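Local coordinates for methyltransferase-like protein (Saccharopolyspora spinosa, PDB 4PNE) that catalyses a [4+2] cycloaddition in spinosyn biosynthesis, using a methyltransferase-like fold that holds S-adenosyl-L-homocysteine in the crystal, at residues A[150-154]-A[178-183]; A[94-99]-A[160-166]; A[170-176]-A[218-222]. One frame throughout, in Å; residues are numbered along the deposited sequence.

Strand 95-99, the first of the sheet in chain order, meets strand 161-167 in contact 2, which closes a loop of 60 residues and sets the two strands side by side. Inside that loop lies 150-154, whose partner on helix 176-186 comes later, so contact 1 crosses contact 2 and packs helix and adenine-binding loop over one face of the same strands, on Leu-97, Val-99 and Ala-164. Contact 3 starts at 170-176, between the two segments of contact 1, and reaches forward to 218-222, crossing contact 1 but following contact 2 in series. Contacts 1 and 3 both touch S-adenosyl-L-homocysteine, with Met-173 packed against Ala-151 and Ala-179.

Contact 1. Residues A[150-154]-A[178-183]; sequences DAMSL and RAIREI. With SAH (S-adenosyl-L-homocysteine), chain C.
Leu-154 and Glu-182 join the adenine-binding loop of a Rossmann-like methyltransferase fold to helix 176-186. The loop, which follows strand 144-148, makes a type I turn from Asp-150 to Ser-153.

One hydrogen bond crosses between the segments. Leu-154 N donates to Glu-182 OE2 (2.8 Å), which accepts with its anti lone pair, the one away from OE1. The bend of Glu-182 at chi2 (-67°) turns the carboxylate outward from the helix toward Leu-154 N, while OE1 is paired with Arg-185.

The apolar packing runs from this bond toward the start of the helix. The side chains of Leu-154 and Glu-182 slide past each other in opposite directions, with Leu-154 CD1 3.9 Å from Glu-182 CB. Farther along, Met-152 CG rests 4.0 Å from Ala-179 CB, and the aliphatic part of Arg-178 lies against Met-152 CB and O; the guanidinium of Arg-178 is directed to Glu-175. Ala-151 CB and Ala-179 CB are 4.2 Å apart, consistent with a close approach of turn and helix.

The other side of the turn reads the adenine of S-adenosyl-L-homocysteine. Ala-151 N donates to ring atom N1 at 2.9 Å in a nearly straight bond (172°). The exocyclic N6 of the ligand donates in turn to Asp-150 OD1. That oxygen also closes an Asx turn, which, with Ser-36 OG bonded to OD2, probably helps to hold the carboxylate for the ligand: Met-152 N approaches Asp-150 OD1 from above the carboxylate plane, 2.9 Å away.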
loop_
_atom_site.group_PDB
_atom_site.type_symbol
_atom_site.label_atom_id
_atom_site.label_comp_id
_atom_site.label_asym_id
_atom_site.label_seq_id
_atom_site.Cartn_x
_atom_site.Cartn_y
_atom_site.Cartn_z
ATOM N N ASP A 150 7.222 5.669 -11.553
ATOM C CA ASP A 150 7.990 5.733 -10.317
ATOM C C ASP A 150 7.567 6.947 -9.486
ATOM O O ASP A 150 7.708 8.074 -9.922
ATOM C CB ASP A 150 9.486 5.821 -10.655
ATOM C CG ASP A 150 10.390 5.669 -9.435
ATOM O OD1 ASP A 150 9.965 5.893 -8.282
ATOM O OD2 ASP A 150 11.570 5.335 -9.662
ATOM N N ALA A 151 7.091 6.720 -8.274
ATOM C CA ALA A 151 6.579 7.786 -7.432
ATOM C C ALA A 151 7.661 8.766 -7.024
ATOM O O ALA A 151 7.345 9.867 -6.609
ATOM C CB ALA A 151 5.894 7.187 -6.186
ATOM N N MET A 152 8.928 8.381 -7.151
ATOM C CA MET A 152 10.008 9.295 -6.798
ATOM C C MET A 152 10.232 10.314 -7.911
ATOM O O MET A 152 10.999 11.280 -7.730
ATOM C CB MET A 152 11.283 8.523 -6.481
ATOM C CG MET A 152 11.169 7.819 -5.135
ATOM S SD MET A 152 12.549 6.779 -4.679
ATOM C CE MET A 152 12.222 5.355 -5.716
ATOM N N SER A 153 9.547 10.115 -9.044
ATOM C CA SER A 153 9.591 11.072 -10.150
ATOM C C SER A 153 8.302 11.072 -10.959
ATOM O O SER A 153 8.199 10.421 -11.986
ATOM C CB SER A 153 10.759 10.765 -11.072
ATOM O OG SER A 153 10.852 11.793 -12.039
ATOM N N LEU A 154 7.346 11.877 -10.535
ATOM C CA LEU A 154 6.020 11.841 -11.113
ATOM C C LEU A 154 5.956 12.707 -12.357
ATOM O O LEU A 154 6.458 13.831 -12.335
ATOM C CB LEU A 154 4.996 12.326 -10.092
ATOM C CG LEU A 154 4.843 11.463 -8.842
ATOM C CD1 LEU A 154 3.847 12.164 -7.902
ATOM C CD2 LEU A 154 4.372 10.076 -9.175
ATOM N N ARG A 178 11.700 11.557 -0.987
ATOM C CA ARG A 178 11.607 12.072 -2.338
ATOM C C ARG A 178 10.215 11.847 -2.896
ATOM O O ARG A 178 9.632 12.735 -3.479
ATOM C CB ARG A 178 12.624 11.391 -3.237
ATOM C CG ARG A 178 12.641 11.891 -4.649
ATOM C CD ARG A 178 13.738 11.206 -5.443
ATOM N NE ARG A 178 15.055 11.432 -4.861
ATOM C CZ ARG A 178 15.801 12.506 -5.097
ATOM N NH1 ARG A 178 15.360 13.468 -5.904
ATOM N NH2 ARG A 178 16.990 12.621 -4.519
ATOM N N ALA A 179 9.680 10.649 -2.701
ATOM C CA ALA A 179 8.311 10.372 -3.129
ATOM C C ALA A 179 7.298 11.247 -2.374
ATOM O O ALA A 179 6.302 11.731 -2.931
ATOM C CB ALA A 179 7.992 8.924 -2.928
ATOM N N ILE A 180 7.520 11.433 -1.083
ATOM C CA ILE A 180 6.611 12.252 -0.305
ATOM C C ILE A 180 6.575 13.703 -0.837
ATOM O O ILE A 180 5.502 14.296 -0.971
ATOM C CB ILE A 180 7.009 12.227 1.174
ATOM C CG1 ILE A 180 6.646 10.862 1.791
ATOM C CG2 ILE A 180 6.312 13.356 1.933
ATOM C CD1 ILE A 180 7.244 10.658 3.134
ATOM N N ARG A 181 7.737 14.271 -1.148
ATOM C CA ARG A 181 7.782 15.606 -1.725
ATOM C C ARG A 181 7.089 15.649 -3.104
ATOM O O ARG A 181 6.463 16.649 -3.439
ATOM C CB ARG A 181 9.224 16.098 -1.833
ATOM C CG ARG A 181 9.840 16.321 -0.477
ATOM C CD ARG A 181 11.152 17.083 -0.540
ATOM N NE ARG A 181 12.166 16.355 -1.291
ATOM C CZ ARG A 181 13.008 15.456 -0.778
ATOM N NH1 ARG A 181 12.967 15.127 0.506
ATOM N NH2 ARG A 181 13.886 14.859 -1.574
ATOM N N GLU A 182 7.177 14.581 -3.883
ATOM C CA GLU A 182 6.511 14.560 -5.179
ATOM C C GLU A 182 4.996 14.530 -5.025
ATOM O O GLU A 182 4.251 15.204 -5.758
ATOM C CB GLU A 182 6.975 13.346 -5.976
ATOM C CG GLU A 182 8.269 13.577 -6.715
ATOM C CD GLU A 182 8.112 14.606 -7.829
ATOM O OE1 GLU A 182 8.286 15.832 -7.579
ATOM O OE2 GLU A 182 7.771 14.179 -8.957
ATOM N N ILE A 183 4.533 13.738 -4.070
ATOM C CA ILE A 183 3.099 13.687 -3.815
ATOM C C ILE A 183 2.603 15.073 -3.401
ATOM O O ILE A 183 1.550 15.538 -3.871
ATOM C CB ILE A 183 2.717 12.622 -2.740
ATOM C CG1 ILE A 183 3.027 11.224 -3.249
ATOM C CG2 ILE A 183 1.235 12.711 -2.428
ATOM C CD1 ILE A 183 3.028 10.168 -2.191
HETATM N N SAH C . -1.651 -0.039 -2.544
HETATM C CA SAH C . -1.779 -1.411 -3.045
HETATM C CB SAH C . -0.457 -2.166 -3.153
HETATM C CG SAH C . 0.517 -2.089 -2.003
HETATM S SD SAH C . 1.910 -3.195 -2.271
HETATM C C SAH C . -2.740 -2.170 -2.172
HETATM O O SAH C . -3.216 -3.217 -2.572
HETATM O OXT SAH C . -3.105 -1.677 -1.101
HETATM C "C5'" SAH C . 3.144 -1.929 -2.665
HETATM C "C4'" SAH C . 2.946 -1.278 -4.026
HETATM O "O4'" SAH C . 3.810 -0.155 -4.147
HETATM C "C3'" SAH C . 3.282 -2.178 -5.203
HETATM O "O3'" SAH C . 2.223 -2.019 -6.128
HETATM C "C2'" SAH C . 4.599 -1.624 -5.723
HETATM O "O2'" SAH C . 4.896 -1.852 -7.099
HETATM C "C1'" SAH C . 4.430 -0.139 -5.406
HETATM N N9 SAH C . 5.711 0.592 -5.404
HETATM C C8 SAH C . 6.887 0.307 -4.788
HETATM N N7 SAH C . 7.808 1.244 -5.110
HETATM C C5 SAH C . 7.221 2.121 -5.948
HETATM C C6 SAH C . 7.677 3.247 -6.600
HETATM N N6 SAH C . 8.918 3.684 -6.449
HETATM N N1 SAH C . 6.826 3.947 -7.378
HETATM C C2 SAH C . 5.518 3.543 -7.552
HETATM N N3 SAH C . 5.069 2.403 -6.951
HETATM C C4 SAH C . 5.907 1.724 -6.136
#

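Contact 2. Residues A[94-99]-A[160-166]; sequences VRLLDV and AFDAAWA
Phe-161 lays one face of its ring over Leu-97, whose CB sits above the ring centre, 3.7 Å from the centroid. Arg-95 passes the same ring obliquely: its extended chain brings NE to 3.3 Å from Phe-161 CE1, which stands over one face of the guanidinium, toward its rim, with the two planes 43° apart. A water joins Arg-95 NH2 to Ala-160 O, and lies at the guanidinium edge.

Leu-96 and Trp-165 form the second overlap, across the sheet from Leu-97 and Ala-164. Leu-96 CD2 stands over the face of the five-membered ring, 3.9 Å from its centroid, while CD1 of the same leucine packs on Ala-163 CB. Trp-165 CE3 lies 3.6 Å from Asp-98 CG, carboxylate and ring planes 72° apart, and the indole NE1 bonds to Thr-88.

At the start of the pair, where the chain turns a corner at Asp-162, the carboxylate takes the place of a backbone partner. Asp-162 OD2 accepts from Arg-95 N at 2.8 Å with its anti lone pair, and Arg-95 O receives Asp-162 N and, weakly, Ala-163 N. Regular bonds follow from Leu-97 N to Ala-163 O, from Trp-165 N to Leu-97 O (2.9 Å) and from Val-99 N to Trp-165 O. Strand 117-122 borders 95-99 on its other edge, and the two strands described here, parallel within 16°, are neighbours at the middle of the 3-2-1-4-5-7-6 sheet characteristic of class I methyltransferases.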
loop_
_atom_site.group_PDB
_atom_site.type_symbol
_atom_site.label_atom_id
_atom_site.label_comp_id
_atom_site.label_asym_id
_atom_site.label_seq_id
_atom_site.Cartn_x
_atom_site.Cartn_y
_atom_site.Cartn_z
ATOM N N VAL A 94 -13.592 14.204 -8.210
ATOM C CA VAL A 94 -12.203 14.505 -7.865
ATOM C C VAL A 94 -11.268 13.563 -8.610
ATOM O O VAL A 94 -11.707 12.539 -9.162
ATOM C CB VAL A 94 -11.959 14.369 -6.361
ATOM C CG1 VAL A 94 -12.787 15.382 -5.567
ATOM C CG2 VAL A 94 -12.283 12.973 -5.877
ATOM N N ARG A 95 -9.992 13.942 -8.650
ATOM C CA ARG A 95 -8.937 13.153 -9.253
ATOM C C ARG A 95 -8.037 12.692 -8.122
ATOM O O ARG A 95 -7.621 13.506 -7.306
ATOM C CB ARG A 95 -8.139 13.953 -10.301
ATOM C CG ARG A 95 -7.355 13.056 -11.238
ATOM C CD ARG A 95 -6.505 13.825 -12.225
ATOM N NE ARG A 95 -5.610 12.909 -12.911
ATOM C CZ ARG A 95 -4.547 13.290 -13.617
ATOM N NH1 ARG A 95 -3.776 12.375 -14.190
ATOM N NH2 ARG A 95 -4.255 14.581 -13.740
ATOM N N LEU A 96 -7.759 11.393 -8.071
ATOM C CA LEU A 96 -7.008 10.761 -7.002
ATOM C C LEU A 96 -5.796 9.999 -7.561
ATOM O O LEU A 96 -5.954 9.251 -8.537
ATOM C CB LEU A 96 -7.928 9.812 -6.226
ATOM C CG LEU A 96 -7.354 9.241 -4.940
ATOM C CD1 LEU A 96 -8.428 9.160 -3.874
ATOM C CD2 LEU A 96 -6.783 7.897 -5.234
ATOM N N LEU A 97 -4.608 10.200 -6.988
ATOM C CA LEU A 97 -3.419 9.429 -7.354
ATOM C C LEU A 97 -3.218 8.282 -6.361
ATOM O O LEU A 97 -3.016 8.530 -5.176
ATOM C CB LEU A 97 -2.182 10.329 -7.372
ATOM C CG LEU A 97 -0.835 9.721 -7.748
ATOM C CD1 LEU A 97 -0.841 9.289 -9.177
ATOM C CD2 LEU A 97 0.286 10.697 -7.435
ATOM N N ASP A 98 -3.280 7.054 -6.848
ATOM C CA ASP A 98 -3.052 5.845 -6.063
ATOM C C ASP A 98 -1.566 5.443 -6.225
ATOM O O ASP A 98 -1.156 4.859 -7.223
ATOM C CB ASP A 98 -4.073 4.761 -6.537
ATOM C CG ASP A 98 -3.998 3.464 -5.748
ATOM O OD1 ASP A 98 -3.289 3.412 -4.738
ATOM O OD2 ASP A 98 -4.667 2.491 -6.178
ATOM N N VAL A 99 -0.761 5.816 -5.250
ATOM C CA VAL A 99 0.687 5.714 -5.308
ATOM C C VAL A 99 1.091 4.311 -4.880
ATOM O O VAL A 99 0.987 3.970 -3.714
ATOM C CB VAL A 99 1.352 6.727 -4.411
ATOM C CG1 VAL A 99 2.886 6.554 -4.477
ATOM C CG2 VAL A 99 0.955 8.118 -4.824
ATOM N N ALA A 160 -2.183 18.886 -9.516
ATOM C CA ALA A 160 -2.999 18.079 -10.439
ATOM C C ALA A 160 -4.084 17.245 -9.760
ATOM O O ALA A 160 -5.112 16.942 -10.368
ATOM C CB ALA A 160 -2.108 17.163 -11.221
ATOM N N PHE A 161 -3.854 16.841 -8.511
ATOM C CA PHE A 161 -4.731 15.862 -7.858
ATOM C C PHE A 161 -5.409 16.407 -6.615
ATOM O O PHE A 161 -4.787 17.098 -5.816
ATOM C CB PHE A 161 -3.941 14.611 -7.458
ATOM C CG PHE A 161 -3.405 13.861 -8.613
ATOM C CD1 PHE A 161 -4.171 12.938 -9.241
ATOM C CD2 PHE A 161 -2.128 14.082 -9.044
ATOM C CE1 PHE A 161 -3.693 12.240 -10.309
ATOM C CE2 PHE A 161 -1.622 13.401 -10.137
ATOM C CZ PHE A 161 -2.404 12.478 -10.768
ATOM N N ASP A 162 -6.674 16.053 -6.413
ATOM C CA ASP A 162 -7.407 16.416 -5.216
ATOM C C ASP A 162 -7.013 15.567 -4.002
ATOM O O ASP A 162 -7.142 16.001 -2.857
ATOM C CB ASP A 162 -8.914 16.270 -5.445
ATOM C CG ASP A 162 -9.415 17.127 -6.602
ATOM O OD1 ASP A 162 -9.538 18.352 -6.423
ATOM O OD2 ASP A 162 -9.674 16.609 -7.710
ATOM N N ALA A 163 -6.555 14.347 -4.258
ATOM C CA ALA A 163 -6.239 13.413 -3.199
ATOM C C ALA A 163 -5.247 12.391 -3.683
ATOM O O ALA A 163 -5.005 12.251 -4.894
ATOM C CB ALA A 163 -7.480 12.720 -2.705
ATOM N N ALA A 164 -4.694 11.669 -2.724
ATOM C CA ALA A 164 -3.781 10.590 -2.989
ATOM C C ALA A 164 -3.872 9.520 -1.929
ATOM O O ALA A 164 -4.200 9.816 -0.786
ATOM C CB ALA A 164 -2.376 11.126 -3.043
ATOM N N TRP A 165 -3.530 8.292 -2.306
ATOM C CA TRP A 165 -3.313 7.179 -1.389
ATOM C C TRP A 165 -1.843 6.729 -1.440
ATOM O O TRP A 165 -1.247 6.689 -2.500
ATOM C CB TRP A 165 -4.159 5.975 -1.738
ATOM C CG TRP A 165 -5.600 6.151 -1.720
ATOM C CD1 TRP A 165 -6.301 7.106 -1.039
ATOM C CD2 TRP A 165 -6.561 5.378 -2.440
ATOM N NE1 TRP A 165 -7.646 6.935 -1.251
ATOM C CE2 TRP A 165 -7.826 5.881 -2.112
ATOM C CE3 TRP A 165 -6.475 4.268 -3.298
ATOM C CZ2 TRP A 165 -8.991 5.364 -2.652
ATOM C CZ3 TRP A 165 -7.630 3.736 -3.806
ATOM C CH2 TRP A 165 -8.871 4.272 -3.489
ATOM N N ALA A 166 -1.306 6.270 -0.307
ATOM C CA ALA A 166 -0.106 5.443 -0.316
ATOM C C ALA A 166 -0.358 4.361 0.712
ATOM O O ALA A 166 -0.023 4.526 1.885
ATOM C CB ALA A 166 1.155 6.231 -0.008
HETATM O O HOH W 1 -5.534 16.834 -13.074
#

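Contact 3. Residues A[170-176]-A[218-222]; sequences LLEMSEP and LRICL. With SAH (S-adenosyl-L-homocysteine), chain C.
Leu-171 and Arg-219 bury most of the surface here, and the arginine reaches past the leucine to the backbone beyond it. Arg-219 runs out extended through chi2 and then bends at chi3 (-84°), which turns its guanidinium to the carbonyls of 170-176. NH1 donates to Met-173 O at 2.7 Å with the acceptor almost in the guanidinium plane, and NH2 adds weak bonds to Met-173 O and Ser-174 O. Leu-171 O lies 2.8 Å from the same NH1, while a water bridges this oxygen to Arg-219 N. Pro-176, coming from the opposite direction, lays CG over one guanidinium face, 3.4 Å from NH1.

The segment gripped in this way follows strand 161-167 of the Rossmann-like fold and leads into helix 176-186, and on its far side it lines the pocket of S-adenosyl-L-homocysteine. Met-173 points away from Arg-219, putting its CE 3.9 Å from C5 of the adenine. The neighbouring Glu-172, whose OE2 bonds to Tyr-43, brings OE1 to 3.2 Å from the ligand's C5'.

Leu-171 itself packs on Leu-218 and Cys-221. Its CB meets Leu-218 CD1, and both of its methyls rest on Cys-221 CB, CD1 at 3.8 Å. The leucine also touches Glu-197 of strand 191-200, and Ile-26 touches both Leu-171 and Arg-219.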
loop_
_atom_site.group_PDB
_atom_site.type_symbol
_atom_site.label_atom_id
_atom_site.label_comp_id
_atom_site.label_asym_id
_atom_site.label_seq_id
_atom_site.Cartn_x
_atom_site.Cartn_y
_atom_site.Cartn_z
ATOM N N LEU A 170 5.050 3.575 0.535
ATOM C CA LEU A 170 6.183 4.471 0.770
ATOM C C LEU A 170 7.404 3.749 1.317
ATOM O O LEU A 170 8.533 4.078 0.967
ATOM C CB LEU A 170 5.776 5.597 1.739
ATOM C CG LEU A 170 4.740 6.591 1.220
ATOM C CD1 LEU A 170 4.374 7.585 2.275
ATOM C CD2 LEU A 170 5.288 7.309 0.001
ATOM N N LEU A 171 7.215 2.762 2.176
ATOM C CA LEU A 171 8.380 2.146 2.789
ATOM C C LEU A 171 9.118 1.197 1.841
ATOM O O LEU A 171 10.239 0.798 2.113
ATOM C CB LEU A 171 7.987 1.428 4.075
ATOM C CG LEU A 171 7.611 2.346 5.239
ATOM C CD1 LEU A 171 7.379 1.509 6.480
ATOM C CD2 LEU A 171 8.696 3.380 5.553
ATOM N N GLU A 172 8.527 0.910 0.691
ATOM C CA GLU A 172 9.208 0.120 -0.339
ATOM C C GLU A 172 10.144 0.930 -1.205
ATOM O O GLU A 172 10.869 0.380 -2.021
ATOM C CB GLU A 172 8.190 -0.552 -1.250
ATOM C CG GLU A 172 7.419 -1.591 -0.519
ATOM C CD GLU A 172 6.537 -2.421 -1.413
ATOM O OE1 GLU A 172 6.352 -2.086 -2.603
ATOM O OE2 GLU A 172 6.056 -3.428 -0.905
ATOM N N MET A 173 10.107 2.238 -1.065
ATOM C CA MET A 173 10.847 3.087 -1.967
ATOM C C MET A 173 12.254 3.345 -1.478
ATOM O O MET A 173 12.466 3.434 -0.281
ATOM C CB MET A 173 10.089 4.379 -2.151
ATOM C CG MET A 173 8.676 4.080 -2.577
ATOM S SD MET A 173 7.786 5.559 -2.962
ATOM C CE MET A 173 6.171 4.874 -3.358
ATOM N N SER A 174 13.211 3.484 -2.396
ATOM C CA SER A 174 14.597 3.663 -1.975
ATOM C C SER A 174 14.738 4.982 -1.234
ATOM O O SER A 174 15.461 5.065 -0.256
ATOM C CB SER A 174 15.558 3.590 -3.166
ATOM O OG SER A 174 15.292 4.580 -4.138
ATOM N N GLU A 175 14.007 5.995 -1.682
ATOM C CA GLU A 175 14.058 7.332 -1.086
ATOM C C GLU A 175 12.637 7.828 -0.822
ATOM O O GLU A 175 12.070 8.559 -1.642
ATOM C CB GLU A 175 14.795 8.301 -2.009
ATOM C CG GLU A 175 16.267 7.988 -2.192
ATOM C CD GLU A 175 16.924 8.886 -3.229
ATOM O OE1 GLU A 175 17.118 10.088 -2.942
ATOM O OE2 GLU A 175 17.236 8.392 -4.337
ATOM N N PRO A 176 12.049 7.404 0.309
ATOM C CA PRO A 176 10.637 7.727 0.565
ATOM C C PRO A 176 10.405 9.218 0.677
ATOM O O PRO A 176 9.328 9.680 0.349
ATOM C CB PRO A 176 10.341 7.059 1.904
ATOM C CG PRO A 176 11.401 6.059 2.112
ATOM C CD PRO A 176 12.603 6.460 1.293
ATOM N N LEU A 218 10.719 -5.710 4.270
ATOM C CA LEU A 218 10.208 -4.361 4.499
ATOM C C LEU A 218 11.096 -3.557 5.476
ATOM O O LEU A 218 11.434 -4.029 6.565
ATOM C CB LEU A 218 8.777 -4.436 5.022
ATOM C CG LEU A 218 8.078 -3.108 5.278
ATOM C CD1 LEU A 218 7.794 -2.387 3.981
ATOM C CD2 LEU A 218 6.832 -3.318 6.117
ATOM N N ARG A 219 11.441 -2.339 5.067
ATOM C CA ARG A 219 12.113 -1.352 5.924
ATOM C C ARG A 219 11.369 -1.217 7.277
ATOM O O ARG A 219 10.154 -1.147 7.306
ATOM C CB ARG A 219 12.169 -0.010 5.182
ATOM C CG ARG A 219 12.702 1.139 5.969
ATOM C CD ARG A 219 12.520 2.433 5.186
ATOM N NE ARG A 219 13.596 2.674 4.215
ATOM C CZ ARG A 219 13.424 2.852 2.903
ATOM N NH1 ARG A 219 12.222 2.755 2.363
ATOM N NH2 ARG A 219 14.468 3.093 2.117
ATOM N N ILE A 220 12.099 -1.236 8.389
ATOM C CA ILE A 220 11.509 -1.030 9.709
ATOM C C ILE A 220 11.417 0.471 9.974
ATOM O O ILE A 220 12.397 1.212 9.840
ATOM C CB ILE A 220 12.326 -1.714 10.833
ATOM C CG1 ILE A 220 12.539 -3.198 10.510
ATOM C CG2 ILE A 220 11.669 -1.514 12.219
ATOM C CD1 ILE A 220 13.051 -4.013 11.665
ATOM N N CYS A 221 10.231 0.915 10.357
ATOM C CA CYS A 221 9.990 2.315 10.599
ATOM C C CYS A 221 8.919 2.470 11.685
ATOM O O CYS A 221 7.890 1.772 11.645
ATOM C CB CYS A 221 9.555 2.950 9.270
ATOM S SG CYS A 221 9.284 4.696 9.248
ATOM N N LEU A 222 9.096 3.419 12.593
ATOM C CA LEU A 222 8.017 3.821 13.504
ATOM C C LEU A 222 6.975 4.704 12.797
ATOM O O LEU A 222 7.317 5.468 11.909
ATOM C CB LEU A 222 8.575 4.606 14.692
ATOM C CG LEU A 222 9.583 3.883 15.576
ATOM C CD1 LEU A 222 10.327 4.893 16.445
ATOM C CD2 LEU A 222 8.872 2.881 16.440
HETATM N N SAH C . -1.651 -0.039 -2.544
HETATM C CA SAH C . -1.779 -1.411 -3.045
HETATM C CB SAH C . -0.457 -2.166 -3.153
HETATM C CG SAH C . 0.517 -2.089 -2.003
HETATM S SD SAH C . 1.910 -3.195 -2.271
HETATM C C SAH C . -2.740 -2.170 -2.172
HETATM O O SAH C . -3.216 -3.217 -2.572
HETATM O OXT SAH C . -3.105 -1.677 -1.101
HETATM C "C5'" SAH C . 3.144 -1.929 -2.665
HETATM C "C4'" SAH C . 2.946 -1.278 -4.026
HETATM O "O4'" SAH C . 3.810 -0.155 -4.147
HETATM C "C3'" SAH C . 3.282 -2.178 -5.203
HETATM O "O3'" SAH C . 2.223 -2.019 -6.128
HETATM C "C2'" SAH C . 4.599 -1.624 -5.723
HETATM O "O2'" SAH C . 4.896 -1.852 -7.099
HETATM C "C1'" SAH C . 4.430 -0.139 -5.406
HETATM N N9 SAH C . 5.711 0.592 -5.404
HETATM C C8 SAH C . 6.887 0.307 -4.788
HETATM N N7 SAH C . 7.808 1.244 -5.110
HETATM C C5 SAH C . 7.221 2.121 -5.948
HETATM C C6 SAH C . 7.677 3.247 -6.600
HETATM N N6 SAH C . 8.918 3.684 -6.449
HETATM N N1 SAH C . 6.826 3.947 -7.378
HETATM C C2 SAH C . 5.518 3.543 -7.552
HETATM N N3 SAH C . 5.069 2.403 -6.951
HETATM C C4 SAH C . 5.907 1.724 -6.136
HETATM O O HOH W 2 11.319 -1.686 2.222
#